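Cofilin (Streptomyces griseoflavus, PDB 5IVU) probably binds actin, as a bacterial member of the ADF/cofilin family of actin-binding proteins. Local coordinates at residues A[129-132]-A[133-137]; A[48-51]-A[52-55]; A[96-99]-A[100-104]. One frame throughout, in Å; residues are numbered along the deposited sequence.

Overall arrangement
The three contacts are local, two within a helix and one at a helix start, and together they sample three helices packed about the central mixed sheet of the ADF/cofilin fold. Along the chain the order is contact 2, at the start of helix 51-57, then contact 3, in the first half of helix 96-112, and last contact 1, on the C-terminal helix 130-136. Contacts 1 and 2 have centres about 14 Å apart and touch: Tyr-51 packs against His-130 and Val-133, tying helices 51-57 and 130-136 together. Contact 3, centred about 25 Å from contact 1 and about 26 Å from contact 2, belongs to the separate helix of a beta-alpha-beta unit, across the chain's centre from contact 2.

Contact 1. Residues A[129-132]-A[133-137]; sequences AHEN and VLDKA
Asn-132 and Lys-136, one turn apart on the C-terminal helix 130-136, lie side by side and are joined at their ends: Lys-136 NZ donates to Asn-132 OD1 over 2.9 Å, in the plane of the amide carbonyl. The lysine chain is extended until its last torsion (chi4 58°), where the bend turns NZ back to the asparagine. Alongside this hydrogen bond runs the main-chain bond from Lys-136 N to Asn-132 O, so the pair is tied twice. Val-133 faces the protein instead. Its N donates to O of Ala-129, the N-cap residue, at 3.0 Å, while its CG2 lies 3.5 Å from the same Ala-129 O, and its side chain rests on Leu-70 of strand 64-72. Leu-134 adds a CH-pi contact to the His-130 ring: CD1 stands 3.9 Å from the ring centroid, only 3° off the ring normal. Further into the fold His-130 stacks with Tyr-51, and Leu-134 touches Tyr-72. The helix therefore sorts its chemistry by side, with apolar and aromatic groups against the strand and a lysine-to-amide hydrogen bond at the surface, where the lysine's charge probably polarises the Asn-132 carbonyl.

Contact 2. Residues A[48-51]-A[52-55]; sequences SVDY and DNFL
The chain turns from loop into helix 51-57 through the carbonyls of Asp-50 and Tyr-51: Asn-53 N donates weakly to Asp-50 O, at 3.1 Å, and Leu-55 N to Tyr-51 O. Asp-50 is the N-cap: its OD1 accepts from Asp-52 N at 3.2 Å, met from above the carboxylate plane. An ST turn leads into the cap, since Ser-48 OG accepts from Asp-50 N, and the same hydroxyl oxygen lies 3.6 Å from Asn-53 CG. A second carboxylate, that of Asp-52, brings OD2 to 3.8 Å from Asp-50 OD1; the Asp-52 N-H bound to Asp-50 OD1 would probably offset part of this like-charge repulsion. On the inner side the phenol of Tyr-51 reaches forward along the helix, its CG anti to the backbone N (chi1 -165°), and meets two residues of the next turn. Phe-54 presents its edge to the tyrosine face in an offset edge-to-face pair with planes 70° apart, while Leu-55 CG approaches Tyr-51 CE2 at 3.7 Å. The phenol OH is bonded to Val-128 O, and Tyr-68 meets both rings. Within the aromatic pair, Phe-54 CD2 sits 3.6 Å above the Tyr-51 ring plane, offset toward the rim, over the CE1-CZ side.

Contact 3. Residues A[96-99]-A[100-104]; sequences MKQK and MAYAS
Met-96 and Met-100 open the main-chain ladder of helix 96-112, the N of the second donating to the O of the first at 2.8 Å. Three more i to i+4 bonds follow: Ala-101 N to Lys-97 O, the longest at 3.2 Å, then Tyr-102 N to Gln-98 O, and Ala-103 N to Lys-99 O. Apolar contacts are thinner. The Met-100 chain folds at chi2 and chi3 (-38° and 89°), which curls its methyl back over the preceding turn; CE comes within 4.1 Å of Met-96 CG and 3.9 Å of Lys-99 CB. This helix is the connection of a beta-alpha-beta unit, linking strand 81-89 to strand 118-122. Its inward side is represented by Gln-98 and Tyr-102, which lie side by side and point the same way, the aliphatic Gln-98 CG 3.8 Å from Tyr-102 CE1 while the amide and ring planes stand 73° apart. The tyrosine ring also turns its edge to the backbone, with CD1 3.3 Å from Gln-98 O. Three polar ends reach partners beyond the helix. The Gln-98 amide is held by two bonds, OE1 accepting from Cys-63 N and NE2 donating to Glu-62 OE1, and these should fix its rotation. Tyr-102 OH is bonded to Leu-33 N, and Lys-99 NZ to Asp-92 O.

Contact 1. Residues A[129-132]-A[133-137]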
ATOM      1  N   ALA A 129       3.133   9.246  -7.774  1.00 40.55           N
ATOM      2  CA  ALA A 129       2.752   9.336  -9.193  1.00 42.13           C
ATOM      3  C   ALA A 129       3.368   8.184  -9.960  1.00 43.35           C
ATOM      4  O   ALA A 129       4.476   7.755  -9.634  1.00 41.79           O
ATOM      5  CB  ALA A 129       3.228  10.648  -9.797  1.00 42.35           C
ATOM      6  N   HIS A 130       2.651   7.701 -10.978  1.00 44.99           N
ATOM      7  CA  HIS A 130       2.992   6.444 -11.638  1.00 46.98           C
ATOM      8  C   HIS A 130       4.429   6.440 -12.138  1.00 47.47           C
ATOM      9  O   HIS A 130       5.171   5.500 -11.857  1.00 47.99           O
ATOM     10  CB  HIS A 130       2.010   6.126 -12.779  1.00 49.46           C
ATOM     11  CG  HIS A 130       1.962   4.676 -13.157  1.00 53.25           C
ATOM     12  ND1 HIS A 130       1.447   4.239 -14.357  1.00 55.66           N
ATOM     13  CD2 HIS A 130       2.357   3.562 -12.494  1.00 56.97           C
ATOM     14  CE1 HIS A 130       1.520   2.921 -14.417  1.00 56.51           C
ATOM     15  NE2 HIS A 130       2.077   2.485 -13.303  1.00 58.50           N
ATOM     16  N   GLU A 131       4.824   7.505 -12.827  1.00 49.60           N
ATOM     17  CA  GLU A 131       6.174   7.614 -13.398  1.00 54.90           C
ATOM     18  C   GLU A 131       7.272   7.548 -12.325  1.00 53.76           C
ATOM     19  O   GLU A 131       8.310   6.914 -12.520  1.00 47.58           O
ATOM     20  CB  GLU A 131       6.308   8.914 -14.202  1.00 63.19           C
ATOM     21  CG  GLU A 131       7.501   8.943 -15.166  1.00 72.86           C
ATOM     22  CD  GLU A 131       8.130  10.332 -15.369  1.00 80.76           C
ATOM     23  OE1 GLU A 131       7.694  11.329 -14.739  1.00 80.73           O
ATOM     24  OE2 GLU A 131       9.095  10.421 -16.168  1.00 87.07           O
ATOM     25  N   ASN A 132       7.028   8.206 -11.196  1.00 56.40           N
ATOM     26  CA  ASN A 132       7.976   8.222 -10.076  1.00 57.92           C
ATOM     27  C   ASN A 132       8.118   6.818  -9.469  1.00 54.27           C
ATOM     28  O   ASN A 132       9.213   6.410  -9.075  1.00 52.30           O
ATOM     29  CB  ASN A 132       7.522   9.247  -9.014  1.00 61.17           C
ATOM     30  CG  ASN A 132       8.669   9.766  -8.154  1.00 67.76           C
ATOM     31  OD1 ASN A 132       9.331   9.007  -7.439  1.00 69.12           O
ATOM     32  ND2 ASN A 132       8.892  11.076  -8.203  1.00 71.57           N
ATOM     33  N   VAL A 133       7.001   6.092  -9.400  1.00 53.76           N
ATOM     34  CA  VAL A 133       6.967   4.731  -8.858  1.00 52.95           C
ATOM     35  C   VAL A 133       7.619   3.740  -9.826  1.00 53.91           C
ATOM     36  O   VAL A 133       8.357   2.860  -9.389  1.00 57.65           O
ATOM     37  CB  VAL A 133       5.522   4.313  -8.477  1.00 52.64           C
ATOM     38  CG1 VAL A 133       5.447   2.844  -8.077  1.00 54.20           C
ATOM     39  CG2 VAL A 133       5.017   5.188  -7.336  1.00 51.32           C
ATOM     40  N   LEU A 134       7.367   3.898 -11.128  1.00 54.92           N
ATOM     41  CA  LEU A 134       8.050   3.105 -12.167  1.00 54.40           C
ATOM     42  C   LEU A 134       9.561   3.353 -12.175  1.00 56.79           C
ATOM     43  O   LEU A 134      10.333   2.407 -12.261  1.00 57.28           O
ATOM     44  CB  LEU A 134       7.490   3.424 -13.551  1.00 54.49           C
ATOM     45  CG  LEU A 134       6.031   3.044 -13.819  1.00 57.16           C
ATOM     46  CD1 LEU A 134       5.468   3.844 -14.985  1.00 57.04           C
ATOM     47  CD2 LEU A 134       5.891   1.553 -14.076  1.00 58.86           C
ATOM     48  N   ASP A 135       9.957   4.627 -12.087  1.00 58.80           N
ATOM     49  CA  ASP A 135      11.358   5.035 -11.913  1.00 62.17           C
ATOM     50  C   ASP A 135      12.033   4.239 -10.788  1.00 64.01           C
ATOM     51  O   ASP A 135      13.025   3.529 -11.023  1.00 63.48           O
ATOM     52  CB  ASP A 135      11.443   6.583 -11.634  1.00 65.74           C
ATOM     53  CG  ASP A 135      11.477   7.426 -12.901  1.00 67.26           C
ATOM     54  OD1 ASP A 135      11.551   6.907 -14.040  1.00 67.25           O
ATOM     55  OD2 ASP A 135      11.398   8.654 -12.730  1.00 65.73           O
ATOM     56  N   LYS A 136      11.490   4.348  -9.573  1.00 66.90           N
ATOM     57  CA  LYS A 136      12.045   3.655  -8.398  1.00 67.91           C
ATOM     58  C   LYS A 136      12.025   2.139  -8.533  1.00 68.88           C
ATOM     59  O   LYS A 136      12.910   1.468  -8.004  1.00 69.67           O
ATOM     60  CB  LYS A 136      11.323   4.068  -7.111  1.00 71.87           C
ATOM     61  CG  LYS A 136      11.642   5.490  -6.672  1.00 77.69           C
ATOM     62  CD  LYS A 136      11.237   5.743  -5.226  1.00 81.61           C
ATOM     63  CE  LYS A 136      11.813   7.052  -4.714  1.00 84.19           C
ATOM     64  NZ  LYS A 136      11.384   8.214  -5.545  1.00 85.10           N
ATOM     65  N   ALA A 137      11.031   1.612  -9.249  1.00 68.91           N
ATOM     66  CA  ALA A 137      10.933   0.173  -9.525  1.00 70.55           C
ATOM     67  C   ALA A 137      11.973  -0.385 -10.524  1.00 73.33           C
ATOM     68  O   ALA A 137      11.929  -1.566 -10.851  1.00 71.12           O
ATOM     69  CB  ALA A 137       9.526  -0.174  -9.995  1.00 67.22           C
TER

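Contact 2. Residues A[48-51]-A[52-55]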
ATOM      1  N   SER A  48      -9.026  -2.856 -10.422  1.00 34.08           N
ATOM      2  CA  SER A  48      -8.812  -1.837 -11.450  1.00 33.76           C
ATOM      3  C   SER A  48      -7.368  -1.790 -11.933  1.00 33.49           C
ATOM      4  O   SER A  48      -6.442  -1.714 -11.140  1.00 33.60           O
ATOM      5  CB  SER A  48      -9.225  -0.438 -10.947  1.00 34.46           C
ATOM      6  OG  SER A  48      -8.860   0.565 -11.888  1.00 32.45           O
ATOM      7  N   VAL A  49      -7.201  -1.803 -13.248  1.00 34.22           N
ATOM      8  CA  VAL A  49      -5.895  -1.662 -13.881  1.00 35.55           C
ATOM      9  C   VAL A  49      -5.440  -0.182 -13.913  1.00 36.83           C
ATOM     10  O   VAL A  49      -4.259   0.094 -14.135  1.00 37.93           O
ATOM     11  CB  VAL A  49      -5.936  -2.269 -15.312  1.00 36.37           C
ATOM     12  CG1 VAL A  49      -6.533  -1.284 -16.325  1.00 36.68           C
ATOM     13  CG2 VAL A  49      -4.566  -2.750 -15.756  1.00 36.75           C
ATOM     14  N   ASP A  50      -6.379   0.747 -13.705  1.00 37.13           N
ATOM     15  CA  ASP A  50      -6.120   2.183 -13.830  1.00 38.73           C
ATOM     16  C   ASP A  50      -5.394   2.718 -12.599  1.00 37.63           C
ATOM     17  O   ASP A  50      -5.958   2.768 -11.502  1.00 36.31           O
ATOM     18  CB  ASP A  50      -7.443   2.934 -14.019  1.00 40.09           C
ATOM     19  CG  ASP A  50      -7.262   4.318 -14.631  1.00 42.41           C
ATOM     20  OD1 ASP A  50      -6.151   4.892 -14.589  1.00 40.51           O
ATOM     21  OD2 ASP A  50      -8.268   4.844 -15.154  1.00 46.56           O
ATOM     22  N   TYR A  51      -4.145   3.122 -12.788  1.00 38.70           N
ATOM     23  CA  TYR A  51      -3.347   3.672 -11.693  1.00 41.59           C
ATOM     24  C   TYR A  51      -3.984   4.911 -11.026  1.00 43.46           C
ATOM     25  O   TYR A  51      -3.762   5.141  -9.832  1.00 46.71           O
ATOM     26  CB  TYR A  51      -1.918   3.986 -12.154  1.00 41.72           C
ATOM     27  CG  TYR A  51      -0.952   4.217 -11.012  1.00 40.58           C
ATOM     28  CD1 TYR A  51      -0.310   3.154 -10.400  1.00 40.17           C
ATOM     29  CD2 TYR A  51      -0.692   5.503 -10.539  1.00 39.40           C
ATOM     30  CE1 TYR A  51       0.580   3.358  -9.353  1.00 41.54           C
ATOM     31  CE2 TYR A  51       0.189   5.716  -9.492  1.00 40.51           C
ATOM     32  CZ  TYR A  51       0.829   4.641  -8.903  1.00 40.54           C
ATOM     33  OH  TYR A  51       1.698   4.838  -7.863  1.00 38.05           O
ATOM     34  N   ASP A  52      -4.781   5.681 -11.768  1.00 42.98           N
ATOM     35  CA  ASP A  52      -5.480   6.841 -11.190  1.00 43.23           C
ATOM     36  C   ASP A  52      -6.559   6.482 -10.167  1.00 42.57           C
ATOM     37  O   ASP A  52      -6.822   7.279  -9.256  1.00 45.70           O
ATOM     38  CB  ASP A  52      -6.079   7.722 -12.287  1.00 43.87           C
ATOM     39  CG  ASP A  52      -5.021   8.429 -13.098  1.00 43.84           C
ATOM     40  OD1 ASP A  52      -4.030   8.919 -12.515  1.00 48.33           O
ATOM     41  OD2 ASP A  52      -5.183   8.509 -14.326  1.00 45.44           O
ATOM     42  N   ASN A  53      -7.175   5.312 -10.306  1.00 39.98           N
ATOM     43  CA  ASN A  53      -8.087   4.791  -9.271  1.00 41.89           C
ATOM     44  C   ASN A  53      -7.368   4.494  -7.956  1.00 41.08           C
ATOM     45  O   ASN A  53      -7.942   4.683  -6.875  1.00 39.45           O
ATOM     46  CB  ASN A  53      -8.800   3.514  -9.731  1.00 43.29           C
ATOM     47  CG  ASN A  53      -9.968   3.798 -10.657  1.00 45.17           C
ATOM     48  OD1 ASN A  53      -9.813   4.424 -11.706  1.00 47.82           O
ATOM     49  ND2 ASN A  53     -11.151   3.359 -10.255  1.00 45.42           N
ATOM     50  N   PHE A  54      -6.124   4.014  -8.058  1.00 39.10           N
ATOM     51  CA  PHE A  54      -5.266   3.809  -6.886  1.00 37.04           C
ATOM     52  C   PHE A  54      -4.991   5.136  -6.189  1.00 36.90           C
ATOM     53  O   PHE A  54      -5.223   5.254  -4.979  1.00 34.55           O
ATOM     54  CB  PHE A  54      -3.954   3.130  -7.285  1.00 36.61           C
ATOM     55  CG  PHE A  54      -2.940   3.057  -6.179  1.00 35.26           C
ATOM     56  CD1 PHE A  54      -3.267   2.490  -4.950  1.00 34.63           C
ATOM     57  CD2 PHE A  54      -1.646   3.522  -6.377  1.00 36.16           C
ATOM     58  CE1 PHE A  54      -2.330   2.410  -3.928  1.00 34.26           C
ATOM     59  CE2 PHE A  54      -0.700   3.438  -5.362  1.00 36.56           C
ATOM     60  CZ  PHE A  54      -1.047   2.882  -4.132  1.00 35.93           C
ATOM     61  N   LEU A  55      -4.532   6.124  -6.965  1.00 36.59           N
ATOM     62  CA  LEU A  55      -4.250   7.456  -6.441  1.00 39.17           C
ATOM     63  C   LEU A  55      -5.464   8.103  -5.774  1.00 40.42           C
ATOM     64  O   LEU A  55      -5.312   8.776  -4.752  1.00 41.46           O
ATOM     65  CB  LEU A  55      -3.714   8.373  -7.536  1.00 39.99           C
ATOM     66  CG  LEU A  55      -2.302   8.056  -8.039  1.00 41.68           C
ATOM     67  CD1 LEU A  55      -1.910   9.007  -9.165  1.00 42.63           C
ATOM     68  CD2 LEU A  55      -1.279   8.125  -6.909  1.00 41.43           C
TER

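Contact 3. Residues A[96-99]-A[100-104]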
ATOM      1  N   MET A  96      -0.422  14.428  13.058  1.00 51.68           N
ATOM      2  CA  MET A  96       0.814  13.810  13.553  1.00 52.76           C
ATOM      3  C   MET A  96       0.568  12.571  14.426  1.00 51.71           C
ATOM      4  O   MET A  96       1.311  11.598  14.333  1.00 47.03           O
ATOM      5  CB  MET A  96       1.623  14.840  14.334  1.00 53.06           C
ATOM      6  CG  MET A  96       2.975  14.366  14.812  1.00 52.21           C
ATOM      7  SD  MET A  96       3.541  15.372  16.174  1.00 55.44           S
ATOM      8  CE  MET A  96       2.166  15.311  17.312  1.00 59.11           C
ATOM      9  N   LYS A  97      -0.471  12.620  15.262  1.00 53.55           N
ATOM     10  CA  LYS A  97      -0.914  11.461  16.050  1.00 56.15           C
ATOM     11  C   LYS A  97      -1.160  10.231  15.168  1.00 52.60           C
ATOM     12  O   LYS A  97      -0.826   9.110  15.556  1.00 52.08           O
ATOM     13  CB  LYS A  97      -2.192  11.817  16.824  1.00 62.50           C
ATOM     14  CG  LYS A  97      -2.769  10.709  17.705  1.00 66.83           C
ATOM     15  CD  LYS A  97      -4.017  11.193  18.441  1.00 69.10           C
ATOM     16  CE  LYS A  97      -4.872  10.036  18.950  1.00 69.91           C
ATOM     17  NZ  LYS A  97      -6.124  10.506  19.614  1.00 69.05           N
ATOM     18  N   GLN A  98      -1.746  10.453  13.989  1.00 50.07           N
ATOM     19  CA  GLN A  98      -1.987   9.377  13.037  1.00 45.74           C
ATOM     20  C   GLN A  98      -0.685   8.917  12.398  1.00 44.82           C
ATOM     21  O   GLN A  98      -0.461   7.709  12.272  1.00 46.06           O
ATOM     22  CB  GLN A  98      -2.984   9.790  11.961  1.00 45.01           C
ATOM     23  CG  GLN A  98      -3.615   8.598  11.255  1.00 45.39           C
ATOM     24  CD  GLN A  98      -4.482   8.994  10.076  1.00 44.44           C
ATOM     25  OE1 GLN A  98      -4.083   9.803   9.239  1.00 44.43           O
ATOM     26  NE2 GLN A  98      -5.658   8.387   9.980  1.00 42.78           N
ATOM     27  N   LYS A  99       0.168   9.863  12.002  1.00 41.00           N
ATOM     28  CA  LYS A  99       1.465   9.521  11.410  1.00 43.04           C
ATOM     29  C   LYS A  99       2.335   8.693  12.364  1.00 41.73           C
ATOM     30  O   LYS A  99       3.046   7.781  11.925  1.00 38.37           O
ATOM     31  CB  LYS A  99       2.247  10.775  10.994  1.00 44.71           C
ATOM     32  CG  LYS A  99       1.635  11.604   9.876  1.00 46.45           C
ATOM     33  CD  LYS A  99       2.628  12.669   9.424  1.00 50.80           C
ATOM     34  CE  LYS A  99       1.975  14.003   9.095  1.00 51.74           C
ATOM     35  NZ  LYS A  99       2.970  14.941   8.504  1.00 52.28           N
ATOM     36  N   MET A 100       2.301   9.039  13.650  1.00 41.51           N
ATOM     37  CA  MET A 100       3.068   8.317  14.659  1.00 45.57           C
ATOM     38  C   MET A 100       2.549   6.889  14.836  1.00 43.92           C
ATOM     39  O   MET A 100       3.349   5.965  15.008  1.00 43.94           O
ATOM     40  CB  MET A 100       3.038   9.024  16.029  1.00 50.45           C
ATOM     41  CG  MET A 100       3.839  10.301  16.206  1.00 51.51           C
ATOM     42  SD  MET A 100       5.419  10.311  15.359  1.00 57.65           S
ATOM     43  CE  MET A 100       4.962  10.967  13.747  1.00 56.96           C
ATOM     44  N   ALA A 101       1.227   6.716  14.783  1.00 41.64           N
ATOM     45  CA  ALA A 101       0.615   5.387  14.937  1.00 40.84           C
ATOM     46  C   ALA A 101       0.931   4.460  13.756  1.00 40.38           C
ATOM     47  O   ALA A 101       1.274   3.291  13.951  1.00 39.15           O
ATOM     48  CB  ALA A 101      -0.885   5.508  15.128  1.00 39.79           C
ATOM     49  N   TYR A 102       0.822   4.993  12.543  1.00 38.95           N
ATOM     50  CA  TYR A 102       1.169   4.239  11.337  1.00 38.40           C
ATOM     51  C   TYR A 102       2.658   3.911  11.302  1.00 39.99           C
ATOM     52  O   TYR A 102       3.035   2.776  11.003  1.00 41.70           O
ATOM     53  CB  TYR A 102       0.746   4.990  10.060  1.00 38.02           C
ATOM     54  CG  TYR A 102      -0.692   4.734   9.658  1.00 35.86           C
ATOM     55  CD1 TYR A 102      -1.749   5.260  10.393  1.00 35.13           C
ATOM     56  CD2 TYR A 102      -0.996   3.960   8.536  1.00 35.87           C
ATOM     57  CE1 TYR A 102      -3.065   5.028  10.026  1.00 34.68           C
ATOM     58  CE2 TYR A 102      -2.309   3.716   8.164  1.00 34.46           C
ATOM     59  CZ  TYR A 102      -3.339   4.251   8.910  1.00 34.03           C
ATOM     60  OH  TYR A 102      -4.642   4.026   8.533  1.00 32.62           O
ATOM     61  N   ALA A 103       3.496   4.896  11.618  1.00 40.82           N
ATOM     62  CA  ALA A 103       4.948   4.683  11.710  1.00 41.89           C
ATOM     63  C   ALA A 103       5.327   3.544  12.663  1.00 40.79           C
ATOM     64  O   ALA A 103       6.195   2.733  12.334  1.00 38.44           O
ATOM     65  CB  ALA A 103       5.648   5.962  12.134  1.00 42.23           C
ATOM     66  N   SER A 104       4.680   3.485  13.827  1.00 42.14           N
ATOM     67  CA  SER A 104       5.003   2.465  14.839  1.00 45.42           C
ATOM     68  C   SER A 104       4.324   1.099  14.604  1.00 46.46           C
ATOM     69  O   SER A 104       4.718   0.113  15.214  1.00 48.42           O
ATOM     70  CB  SER A 104       4.715   2.983  16.261  1.00 45.24           C
ATOM     71  OG  SER A 104       3.392   3.455  16.402  1.00 45.38           O
TER